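Local coordinates for oligopeptide-binding protein oppA (Lactococcus lactis, PDB 3DRF) that binds oligopeptides in a voluminous cavity as the receptor of an ABC transporter, supplying the uptake of peptides longer than three residues that growth in milk requires, at residues A[48-53]-A[123-128]; A[129-134]-A[203-208]; A[328-333]-A[530-535]; A[306-311]-A[493-498]. One frame throughout, in Å; residues are numbered along the deposited sequence. Where two conformers were deposited one is given.

Interaction 1. Residues A[48-53]-A[123-128]; sequences QWLSGL and YETIAN
Gly52 packs against Ile126, with Thr125 beside it, where a short 3-10 turn (residues 51-53) meets the last turn of helix 116-127 in this family 5 solute-binding protein. The contact is buried, and no direct hydrogen bond crosses it.

Van der Waals contacts fill the space between the two backbones. Gly52 CA lies 3.6 Å from Ile126 CG1, with the end of that isoleucine, CD1, also resting on the glycine. The approach leaves no room for a side chain: a modelled beta carbon on Gly52 would fall 2.7 Å from Thr125 OG1 and almost as close to Ile126 CG1. On the flank, Leu53 CD2 reaches the carbonyl oxygen of Thr125 at 3.6 Å, while Leu50 CD1 and Thr125 CG2 are only loosely apposed.

Polar bonds within 48-53 shape the turn. Leu53 N is bonded to Leu50 O, and Leu50 N donates to Gln48 OE1 at 3.0 Å, meeting a lone pair in the plane of the amide. Gln48 NE2 is bonded in turn to Thr214 OG1, which ties the start of the turn to a neighbouring loop.

Water supplies the polar link between the segments. Thr125 OG1 stands between its own backbone N and carbonyl carbon (chi1 70°), where it bonds back to Thr122 O in the preceding turn. It still accepts from water 1 at 2.9 Å from its oxygen, and the same water receives the N-H of Gly52, 2.8 Å from Gly52 N.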
# COMPACT_ATOMS: atom_id res chain seq x y z
N GLN A 48 -4.18 5.18 13.46
CA GLN A 48 -5.39 4.33 13.22
C GLN A 48 -4.96 2.89 13.42
O GLN A 48 -4.24 2.34 12.63
CB GLN A 48 -5.96 4.55 11.81
CG GLN A 48 -7.23 3.66 11.53
CD GLN A 48 -8.18 3.63 12.75
OE1 GLN A 48 -8.33 2.65 13.38
NE2 GLN A 48 -8.83 4.75 13.00
N TRP A 49 -5.40 2.31 14.52
CA TRP A 49 -4.90 0.98 14.92
C TRP A 49 -5.64 -0.18 14.27
O TRP A 49 -5.21 -1.29 14.34
CB TRP A 49 -4.92 0.88 16.48
CG TRP A 49 -3.89 1.86 17.12
CD1 TRP A 49 -4.11 3.14 17.46
CD2 TRP A 49 -2.51 1.59 17.37
NE1 TRP A 49 -2.94 3.69 17.96
CE2 TRP A 49 -1.95 2.75 17.92
CE3 TRP A 49 -1.68 0.45 17.22
CZ2 TRP A 49 -0.60 2.83 18.33
CZ3 TRP A 49 -0.34 0.54 17.59
CH2 TRP A 49 0.19 1.74 18.14
N LEU A 50 -6.74 0.15 13.61
CA LEU A 50 -7.52 -0.88 12.85
C LEU A 50 -7.08 -0.87 11.39
O LEU A 50 -7.17 0.09 10.72
CB LEU A 50 -9.04 -0.58 12.91
CG LEU A 50 -9.70 -0.54 14.31
CD1 LEU A 50 -11.21 -0.37 14.14
CD2 LEU A 50 -9.39 -1.84 15.15
N SER A 51 -6.54 -2.04 11.00
CA SER A 51 -6.02 -2.20 9.64
C SER A 51 -7.03 -1.77 8.59
O SER A 51 -6.69 -1.05 7.64
CB SER A 51 -5.60 -3.65 9.40
OG SER A 51 -4.99 -3.84 8.14
N GLY A 52 -8.28 -2.17 8.75
CA GLY A 52 -9.29 -1.93 7.73
C GLY A 52 -9.53 -0.46 7.48
O GLY A 52 -9.98 -0.06 6.40
N LEU A 53 -9.28 0.40 8.47
CA LEU A 53 -9.56 1.83 8.35
C LEU A 53 -8.30 2.69 8.07
O LEU A 53 -8.39 3.88 8.02
CB LEU A 53 -10.19 2.33 9.67
CG LEU A 53 -11.47 1.55 10.13
CD1 LEU A 53 -12.13 2.24 11.36
CD2 LEU A 53 -12.53 1.41 8.99
N TYR A 123 -13.64 -8.08 9.29
CA TYR A 123 -14.36 -8.11 7.99
C TYR A 123 -15.47 -7.06 7.97
O TYR A 123 -15.66 -6.45 6.98
CB TYR A 123 -14.95 -9.48 7.72
CG TYR A 123 -13.87 -10.54 7.36
CD1 TYR A 123 -13.17 -11.22 8.37
CD2 TYR A 123 -13.50 -10.80 6.04
CE1 TYR A 123 -12.19 -12.19 8.08
CE2 TYR A 123 -12.50 -11.78 5.73
CZ TYR A 123 -11.90 -12.48 6.75
OH TYR A 123 -10.93 -13.40 6.41
N GLU A 124 -16.17 -6.88 9.08
CA GLU A 124 -17.22 -5.89 9.15
C GLU A 124 -16.65 -4.49 9.03
O GLU A 124 -17.22 -3.66 8.43
CB GLU A 124 -18.01 -6.00 10.48
CG GLU A 124 -18.76 -7.40 10.64
CD GLU A 124 -19.69 -7.45 11.82
OE1 GLU A 124 -19.87 -6.43 12.40
OE2 GLU A 124 -20.15 -8.53 12.15
N THR A 125 -15.47 -4.26 9.61
CA THR A 125 -14.89 -2.90 9.52
C THR A 125 -14.61 -2.46 8.08
O THR A 125 -14.63 -1.32 7.82
CB THR A 125 -13.63 -2.68 10.39
OG1 THR A 125 -12.51 -3.44 9.87
CG2 THR A 125 -13.88 -3.03 11.87
N ILE A 126 -14.30 -3.43 7.21
CA ILE A 126 -14.13 -3.12 5.78
C ILE A 126 -15.45 -3.18 4.97
O ILE A 126 -15.70 -2.35 4.15
CB ILE A 126 -13.07 -4.10 5.16
CG1 ILE A 126 -11.70 -3.83 5.84
CG2 ILE A 126 -13.03 -3.89 3.65
CD1 ILE A 126 -10.58 -4.84 5.34
N ALA A 127 -16.24 -4.22 5.23
CA ALA A 127 -17.44 -4.51 4.39
C ALA A 127 -18.73 -3.71 4.70
O ALA A 127 -19.51 -3.49 3.81
CB ALA A 127 -17.75 -6.04 4.43
N ASN A 128 -18.91 -3.34 5.96
CA ASN A 128 -20.05 -2.49 6.30
C ASN A 128 -19.64 -1.05 5.98
O ASN A 128 -18.77 -0.54 6.60
CB ASN A 128 -20.39 -2.64 7.78
CG ASN A 128 -21.58 -1.81 8.19
OD1 ASN A 128 -21.96 -0.86 7.57
ND2 ASN A 128 -22.16 -2.24 9.28
O HOH W 1 -9.81 -3.37 10.82

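Interaction 2. Residues A[129-134]-A[203-208]; sequences PAYGSD and VAPKDL
Pro205 lies over one face of the Tyr131 ring, joining the 3-10 turn that follows helix 116-127 to a proline-led turn of helical backbone at 205-208 in this periplasmic-binding-protein-type fold. The contact is a CH-pi interaction: Pro205 CB is 3.7 Å from the centroid of the Tyr131 ring and 23° off its normal, displaced toward the rim beside CD2 and CE2. The two side chains cross obliquely, and Pro205 CG continues toward CZ.

Leu208 approaches the same rim at a slant. Its CG is anti to the backbone N (chi1 -174°), and CD2 ends 3.5 Å from Tyr131 CD2, so proline and leucine meet neighbouring parts of one ring. Leu208 also touches Leu50, and Tyr131 touches Leu53, which joins this cluster to the loop before helix 57-62.

Toward the surface, Ala130 CB meets Pro205 CB at 3.6 Å. Beside it the carbonyl oxygen of Ala130 receives a CA-H...O contact from Lys206 CA, 3.4 Å away. The Lys206 side chain runs outward and bends only at its last torsion (chi4 67°), placing NZ 2.9 Å from Asp207 OD1 in a salt bridge. On the backbone side water 2 bridges the turns, donating to both Tyr131 O and Pro205 O, each 2.8 Å from its oxygen.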
# COMPACT_ATOMS: atom_id res chain seq x y z
N PRO A 129 -20.33 -0.41 5.01
CA PRO A 129 -19.85 0.93 4.57
C PRO A 129 -19.92 2.04 5.63
O PRO A 129 -19.31 3.05 5.52
CB PRO A 129 -20.81 1.30 3.40
CG PRO A 129 -21.30 -0.01 2.90
CD PRO A 129 -21.49 -0.84 4.16
N ALA A 130 -20.68 1.80 6.70
CA ALA A 130 -20.84 2.82 7.76
C ALA A 130 -19.53 3.19 8.48
O ALA A 130 -19.42 4.23 8.98
CB ALA A 130 -21.96 2.40 8.77
N TYR A 131 -18.54 2.28 8.50
CA TYR A 131 -17.23 2.55 9.12
C TYR A 131 -16.29 3.42 8.24
O TYR A 131 -15.34 3.90 8.71
CB TYR A 131 -16.48 1.24 9.51
CG TYR A 131 -17.24 0.32 10.49
CD1 TYR A 131 -17.91 -0.80 10.00
CD2 TYR A 131 -17.30 0.61 11.84
CE1 TYR A 131 -18.62 -1.64 10.85
CE2 TYR A 131 -18.00 -0.24 12.74
CZ TYR A 131 -18.67 -1.35 12.23
OH TYR A 131 -19.37 -2.19 13.03
N GLY A 132 -16.61 3.58 6.95
CA GLY A 132 -15.85 4.48 6.07
C GLY A 132 -14.58 3.86 5.47
O GLY A 132 -13.77 4.57 4.99
N SER A 133 -14.45 2.54 5.48
CA SER A 133 -13.25 1.92 4.91
C SER A 133 -13.13 2.16 3.41
O SER A 133 -14.09 2.21 2.75
CB SER A 133 -13.27 0.39 5.13
OG SER A 133 -12.08 -0.18 4.60
N ASP A 134 -11.88 2.30 2.94
CA ASP A 134 -11.59 2.43 1.50
C ASP A 134 -11.02 1.10 0.94
O ASP A 134 -10.58 1.10 -0.18
CB ASP A 134 -10.55 3.57 1.34
CG ASP A 134 -11.04 4.88 1.96
OD1 ASP A 134 -12.09 5.30 1.61
OD2 ASP A 134 -10.35 5.38 2.82
N VAL A 203 -19.23 1.93 20.12
CA VAL A 203 -18.84 3.10 19.34
C VAL A 203 -19.59 3.02 18.01
O VAL A 203 -19.54 2.06 17.31
CB VAL A 203 -17.30 3.10 19.08
CG1 VAL A 203 -16.93 4.31 18.21
CG2 VAL A 203 -16.51 3.12 20.43
N ALA A 204 -20.31 4.07 17.66
CA ALA A 204 -21.04 4.05 16.42
C ALA A 204 -20.09 3.90 15.21
O ALA A 204 -19.05 4.52 15.16
CB ALA A 204 -21.87 5.35 16.27
N PRO A 205 -20.56 3.13 14.19
CA PRO A 205 -19.65 2.90 13.05
C PRO A 205 -19.10 4.19 12.42
O PRO A 205 -17.91 4.26 12.24
CB PRO A 205 -20.52 2.10 12.09
CG PRO A 205 -21.46 1.39 13.03
CD PRO A 205 -21.03 1.86 14.43
N LYS A 206 -19.93 5.16 12.23
CA LYS A 206 -19.50 6.43 11.61
C LYS A 206 -18.45 7.20 12.42
O LYS A 206 -17.75 7.98 11.90
CB LYS A 206 -20.73 7.34 11.34
CG LYS A 206 -21.27 7.98 12.64
CD LYS A 206 -22.54 8.91 12.38
CE LYS A 206 -23.03 9.64 13.65
NZ LYS A 206 -21.98 10.65 14.08
N ASP A 207 -18.42 6.92 13.72
CA ASP A 207 -17.50 7.60 14.69
C ASP A 207 -16.22 6.74 14.97
O ASP A 207 -15.37 7.15 15.66
CB ASP A 207 -18.23 7.79 16.04
CG ASP A 207 -19.46 8.74 15.99
OD1 ASP A 207 -19.46 9.55 15.13
OD2 ASP A 207 -20.28 8.59 16.89
N LEU A 208 -16.16 5.55 14.44
CA LEU A 208 -15.10 4.62 14.87
C LEU A 208 -13.68 5.07 14.51
O LEU A 208 -12.83 4.99 15.31
CB LEU A 208 -15.37 3.19 14.36
CG LEU A 208 -14.38 2.12 14.91
CD1 LEU A 208 -14.44 2.00 16.45
CD2 LEU A 208 -14.69 0.75 14.24
O HOH W 2 -15.57 5.39 11.10

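Interaction 3. Residues A[328-333]-A[530-535]; sequences QDQNVR and MNKKAY
Arg333 grips the carbonyl oxygen of Lys533 side-on, where the first turn of helix 330-339 meets the C-terminal end of helix 516-533. This is the tight half of the contact. NE lies 3.0 Å and NH2 2.9 Å from Lys533 O, which sits in the guanidinium plane. Tyr535 CE1 lies 3.5 Å above one face of the guanidinium and Gln330 CA is on the opposite face, both toward the rim. Arg333 CB packs on Ala534 CB at 3.9 Å, and a bend at chi3 (-53°) sets NE back toward the helix end. NH1 is bonded to Leu327 O.

The outer side is looser. Extended Gln330 reaches across with NE2 2.9 Å from Lys532 O, a fairly straight bond whose donor stands above the carbonyl plane; Gln334 NE2 shares that acceptor. The Lys532 side chain continues into solvent.

A leucine in place of Arg333 would probably leave Lys533 O without both of these donors and the Tyr535 ring without its planar neighbour. Carbonyls ending a helix carry partial negative charge, so the guanidinium is likely to be favourably placed there, while the like charge of Lys533 NZ is turned away to Asp498.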
# COMPACT_ATOMS: atom_id res chain seq x y z
N GLN A 328 -8.73 10.12 -22.45
CA GLN A 328 -9.51 9.04 -23.05
C GLN A 328 -8.80 8.50 -24.29
O GLN A 328 -9.09 7.45 -24.67
CB GLN A 328 -10.89 9.56 -23.49
CG GLN A 328 -11.88 9.93 -22.39
CD GLN A 328 -13.14 10.64 -22.96
OE1 GLN A 328 -13.16 11.80 -23.25
NE2 GLN A 328 -14.21 9.88 -23.07
N ASP A 329 -7.95 9.30 -24.92
CA ASP A 329 -7.22 8.88 -26.15
C ASP A 329 -5.99 8.05 -25.72
O ASP A 329 -5.08 8.56 -25.12
CB ASP A 329 -6.75 10.11 -26.98
CG ASP A 329 -7.90 10.87 -27.72
OD1 ASP A 329 -8.85 10.22 -28.10
OD2 ASP A 329 -7.75 12.04 -28.01
N GLN A 330 -6.02 6.77 -26.05
CA GLN A 330 -4.89 5.88 -25.79
C GLN A 330 -3.53 6.43 -26.25
O GLN A 330 -2.59 6.33 -25.58
CB GLN A 330 -5.15 4.50 -26.42
CG GLN A 330 -4.16 3.44 -26.04
CD GLN A 330 -4.69 2.07 -26.45
OE1 GLN A 330 -5.56 1.98 -27.30
NE2 GLN A 330 -4.13 1.08 -25.97
N ASN A 331 -3.47 7.04 -27.42
CA ASN A 331 -2.20 7.64 -27.91
C ASN A 331 -1.67 8.72 -26.98
O ASN A 331 -0.52 8.87 -26.85
CB ASN A 331 -2.40 8.21 -29.33
CG ASN A 331 -2.33 7.13 -30.40
OD1 ASN A 331 -2.72 6.06 -30.18
ND2 ASN A 331 -1.81 7.47 -31.56
N VAL A 332 -2.59 9.53 -26.43
CA VAL A 332 -2.19 10.57 -25.45
C VAL A 332 -1.56 9.98 -24.17
O VAL A 332 -0.57 10.39 -23.73
CB VAL A 332 -3.40 11.47 -25.13
CG1 VAL A 332 -3.02 12.55 -24.08
CG2 VAL A 332 -3.85 12.20 -26.44
N ARG A 333 -2.23 8.98 -23.63
CA ARG A 333 -1.73 8.27 -22.41
C ARG A 333 -0.33 7.69 -22.63
O ARG A 333 0.52 7.84 -21.86
CB ARG A 333 -2.70 7.11 -21.99
CG ARG A 333 -4.10 7.68 -21.57
CD ARG A 333 -4.99 6.64 -20.84
NE ARG A 333 -5.15 5.37 -21.61
CZ ARG A 333 -6.14 5.13 -22.46
NH1 ARG A 333 -7.05 6.05 -22.73
NH2 ARG A 333 -6.22 3.96 -23.09
N MET A 530 -1.43 -3.90 -19.32
CA MET A 530 -1.49 -2.66 -18.54
C MET A 530 -0.60 -1.62 -19.22
O MET A 530 -0.94 -0.51 -19.28
CB MET A 530 -0.97 -2.92 -17.12
CG MET A 530 -2.09 -3.66 -16.25
SD MET A 530 -3.56 -2.55 -15.86
CE MET A 530 -2.96 -1.70 -14.34
N ASN A 531 0.56 -2.03 -19.71
CA ASN A 531 1.46 -1.06 -20.40
C ASN A 531 0.83 -0.54 -21.73
O ASN A 531 0.93 0.59 -22.03
CB ASN A 531 2.84 -1.72 -20.66
CG ASN A 531 3.73 -1.75 -19.42
OD1 ASN A 531 3.42 -1.16 -18.41
ND2 ASN A 531 4.81 -2.44 -19.52
N LYS A 532 0.16 -1.40 -22.48
CA LYS A 532 -0.46 -0.99 -23.76
C LYS A 532 -1.70 -0.10 -23.53
O LYS A 532 -1.83 0.89 -24.15
CB LYS A 532 -0.82 -2.21 -24.61
CG LYS A 532 -1.38 -1.77 -25.99
CD LYS A 532 -1.59 -2.98 -26.90
CE LYS A 532 -2.01 -2.50 -28.36
NZ LYS A 532 -2.66 -3.62 -29.22
N LYS A 533 -2.56 -0.49 -22.59
CA LYS A 533 -3.74 0.31 -22.27
C LYS A 533 -3.29 1.67 -21.68
O LYS A 533 -3.91 2.66 -21.91
CB LYS A 533 -4.62 -0.41 -21.23
CG LYS A 533 -5.34 -1.70 -21.72
CD LYS A 533 -6.61 -1.48 -22.48
CE LYS A 533 -7.29 -2.81 -22.88
NZ LYS A 533 -8.73 -2.50 -23.45
N ALA A 534 -2.26 1.63 -20.87
CA ALA A 534 -1.63 2.83 -20.35
C ALA A 534 -2.61 3.69 -19.53
O ALA A 534 -2.56 4.87 -19.52
CB ALA A 534 -1.01 3.66 -21.53
N TYR A 535 -3.47 3.00 -18.78
CA TYR A 535 -4.28 3.68 -17.78
C TYR A 535 -3.42 4.15 -16.60
O TYR A 535 -3.76 5.10 -15.99
CB TYR A 535 -5.38 2.74 -17.27
CG TYR A 535 -6.37 2.24 -18.34
CD1 TYR A 535 -6.86 3.06 -19.35
CD2 TYR A 535 -6.83 0.92 -18.32
CE1 TYR A 535 -7.79 2.58 -20.28
CE2 TYR A 535 -7.75 0.45 -19.25
CZ TYR A 535 -8.22 1.29 -20.19
OH TYR A 535 -9.17 0.89 -21.13

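Interaction 4. Residues A[306-311]-A[493-498]; sequences YYNLGH and FGHFND
Tyr306 and Phe493 meet where the end of strand 292-307 meets the loop leading to helix 499-508, in one lobe of this Venus fly-trap receptor. The two rings are inclined by 46° with centroids 5.6 Å apart; Phe493 CD2 stands 4.0 Å from Tyr306 CZ, over the tyrosine face near its rim. Phe493 also packs on an apolar side chain of the bound peptide, while Tyr306 OH is hydrogen-bonded to Trp473 NE1, so Phe493 borders the peptide site and Tyr306 is held by Trp473.

The backbones are joined through Gly494. Its carbonyl oxygen accepts from Leu309 N at 2.9 Å, on a lone pair, and its CA makes a CA-H...O contact with Tyr307 O. Neither Gly494 nor Gly310 has space for a beta carbon at these crossings.

His495 has a left-handed backbone conformation, and with chi1 at -41° its CG is turned back over 310-311. The imidazole is sandwiched: Phe493 O lies 3.0 Å above one face and His311 C 3.6 Å from the other, both near the rim. CD2 comes 3.1 Å from Gly310 O. ND1 is bonded to Asn319 OD1, which helps to fix the rotation of the ring. An alanine here would keep CB beside His311 N but would probably open a gap between Phe493 O and His311 and leave Asn319 OD1 without this partner. Asn308 lies alongside, its ND2 bonded to Trp466 O and Ala463 O; water 3, 2.9 Å from Asn308 OD1, sits in the imidazole plane and is weakly bonded to His495 NE2.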
# COMPACT_ATOMS: atom_id res chain seq x y z
N TYR A 306 -0.65 7.83 -12.51
CA TYR A 306 -2.07 7.59 -12.74
C TYR A 306 -2.68 8.65 -13.63
O TYR A 306 -2.36 9.82 -13.50
CB TYR A 306 -2.84 7.71 -11.40
CG TYR A 306 -2.70 6.50 -10.48
CD1 TYR A 306 -3.63 5.43 -10.51
CD2 TYR A 306 -1.65 6.40 -9.59
CE1 TYR A 306 -3.54 4.33 -9.66
CE2 TYR A 306 -1.56 5.29 -8.74
CZ TYR A 306 -2.49 4.29 -8.79
OH TYR A 306 -2.33 3.21 -7.94
N TYR A 307 -3.63 8.22 -14.45
CA TYR A 307 -4.51 9.13 -15.22
C TYR A 307 -5.94 9.05 -14.66
O TYR A 307 -6.44 7.97 -14.43
CB TYR A 307 -4.49 8.72 -16.68
CG TYR A 307 -3.11 8.81 -17.36
CD1 TYR A 307 -2.32 9.97 -17.27
CD2 TYR A 307 -2.62 7.72 -18.07
CE1 TYR A 307 -1.09 10.05 -17.90
CE2 TYR A 307 -1.39 7.78 -18.73
CZ TYR A 307 -0.65 8.96 -18.63
OH TYR A 307 0.54 9.06 -19.28
N ASN A 308 -6.60 10.19 -14.57
CA ASN A 308 -7.95 10.25 -14.03
C ASN A 308 -8.94 10.04 -15.17
O ASN A 308 -9.11 10.88 -16.02
CB ASN A 308 -8.16 11.61 -13.34
CG ASN A 308 -9.44 11.66 -12.52
OD1 ASN A 308 -10.07 10.69 -12.29
ND2 ASN A 308 -9.78 12.84 -12.08
N LEU A 309 -9.62 8.89 -15.15
CA LEU A 309 -10.46 8.45 -16.27
C LEU A 309 -11.91 8.17 -15.90
O LEU A 309 -12.64 7.73 -16.70
CB LEU A 309 -9.85 7.16 -16.86
CG LEU A 309 -8.41 7.34 -17.39
CD1 LEU A 309 -7.88 5.93 -17.81
CD2 LEU A 309 -8.27 8.31 -18.57
N GLY A 310 -12.28 8.41 -14.67
CA GLY A 310 -13.65 8.12 -14.26
C GLY A 310 -13.98 8.56 -12.85
O GLY A 310 -13.41 9.45 -12.33
N HIS A 311 -14.97 7.88 -12.28
CA HIS A 311 -15.42 8.10 -10.90
C HIS A 311 -15.72 6.75 -10.21
O HIS A 311 -15.81 5.74 -10.88
CB HIS A 311 -16.63 9.08 -10.88
CG HIS A 311 -17.93 8.43 -11.23
ND1 HIS A 311 -18.39 8.31 -12.53
CD2 HIS A 311 -18.92 7.98 -10.43
CE1 HIS A 311 -19.58 7.74 -12.50
NE2 HIS A 311 -19.93 7.54 -11.25
N PHE A 493 -7.43 4.46 -8.28
CA PHE A 493 -7.57 5.93 -8.09
C PHE A 493 -7.99 6.70 -9.32
O PHE A 493 -8.61 7.69 -9.21
CB PHE A 493 -6.22 6.55 -7.58
CG PHE A 493 -5.81 6.14 -6.17
CD1 PHE A 493 -6.77 5.76 -5.22
CD2 PHE A 493 -4.50 6.14 -5.82
CE1 PHE A 493 -6.41 5.38 -3.93
CE2 PHE A 493 -4.15 5.75 -4.52
CZ PHE A 493 -5.11 5.43 -3.60
N GLY A 494 -7.62 6.18 -10.48
CA GLY A 494 -8.05 6.76 -11.75
C GLY A 494 -9.37 6.22 -12.31
O GLY A 494 -9.85 6.73 -13.29
N HIS A 495 -9.91 5.17 -11.69
CA HIS A 495 -11.28 4.61 -11.94
C HIS A 495 -11.45 4.06 -13.38
O HIS A 495 -12.48 4.22 -13.97
CB HIS A 495 -12.38 5.67 -11.64
CG HIS A 495 -12.12 6.46 -10.40
ND1 HIS A 495 -12.11 5.89 -9.16
CD2 HIS A 495 -11.81 7.75 -10.23
CE1 HIS A 495 -11.78 6.79 -8.26
NE2 HIS A 495 -11.64 7.94 -8.89
N PHE A 496 -10.45 3.34 -13.84
CA PHE A 496 -10.64 2.56 -15.07
C PHE A 496 -11.45 1.30 -14.72
O PHE A 496 -11.47 0.83 -13.62
CB PHE A 496 -9.31 2.27 -15.82
CG PHE A 496 -8.40 1.22 -15.15
CD1 PHE A 496 -8.69 -0.15 -15.21
CD2 PHE A 496 -7.26 1.66 -14.49
CE1 PHE A 496 -7.81 -1.08 -14.62
CE2 PHE A 496 -6.39 0.71 -13.93
CZ PHE A 496 -6.68 -0.65 -14.00
N ASN A 497 -12.13 0.83 -15.73
CA ASN A 497 -12.96 -0.38 -15.65
C ASN A 497 -12.99 -0.98 -17.05
O ASN A 497 -13.69 -0.53 -17.90
CB ASN A 497 -14.40 -0.06 -15.16
CG ASN A 497 -15.20 -1.33 -14.95
OD1 ASN A 497 -15.09 -2.24 -15.68
ND2 ASN A 497 -15.99 -1.35 -13.92
N ASP A 498 -12.18 -1.99 -17.23
CA ASP A 498 -11.83 -2.48 -18.55
C ASP A 498 -11.92 -4.01 -18.56
O ASP A 498 -11.38 -4.65 -17.75
CB ASP A 498 -10.39 -1.99 -18.87
CG ASP A 498 -9.92 -2.41 -20.27
OD1 ASP A 498 -10.00 -1.59 -21.19
OD2 ASP A 498 -9.46 -3.52 -20.42
O HOH W 3 -11.11 10.71 -9.62

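In the fold
The contacts form two touching pairs. Interactions 1 and 2 follow the chain through helix 116-127 and its exit turn, and Gly52 O bonded to Ser133 OG connects them; interaction 1 is buried, interaction 2 lies at the surface. Both rely on apolar contacts and a bridging water, without a direct hydrogen bond between segments. Interactions 3 and 4, whose segments alternate along the chain, share Asp498, which receives both Lys533 NZ and Tyr535 OH. Interaction 4 is the buried, aromatic one beside the peptide; interaction 3 is partly exposed and relies on side-chain donors to helix-end carbonyls. Interactions 1 and 3 stand about 34 Å apart between centres.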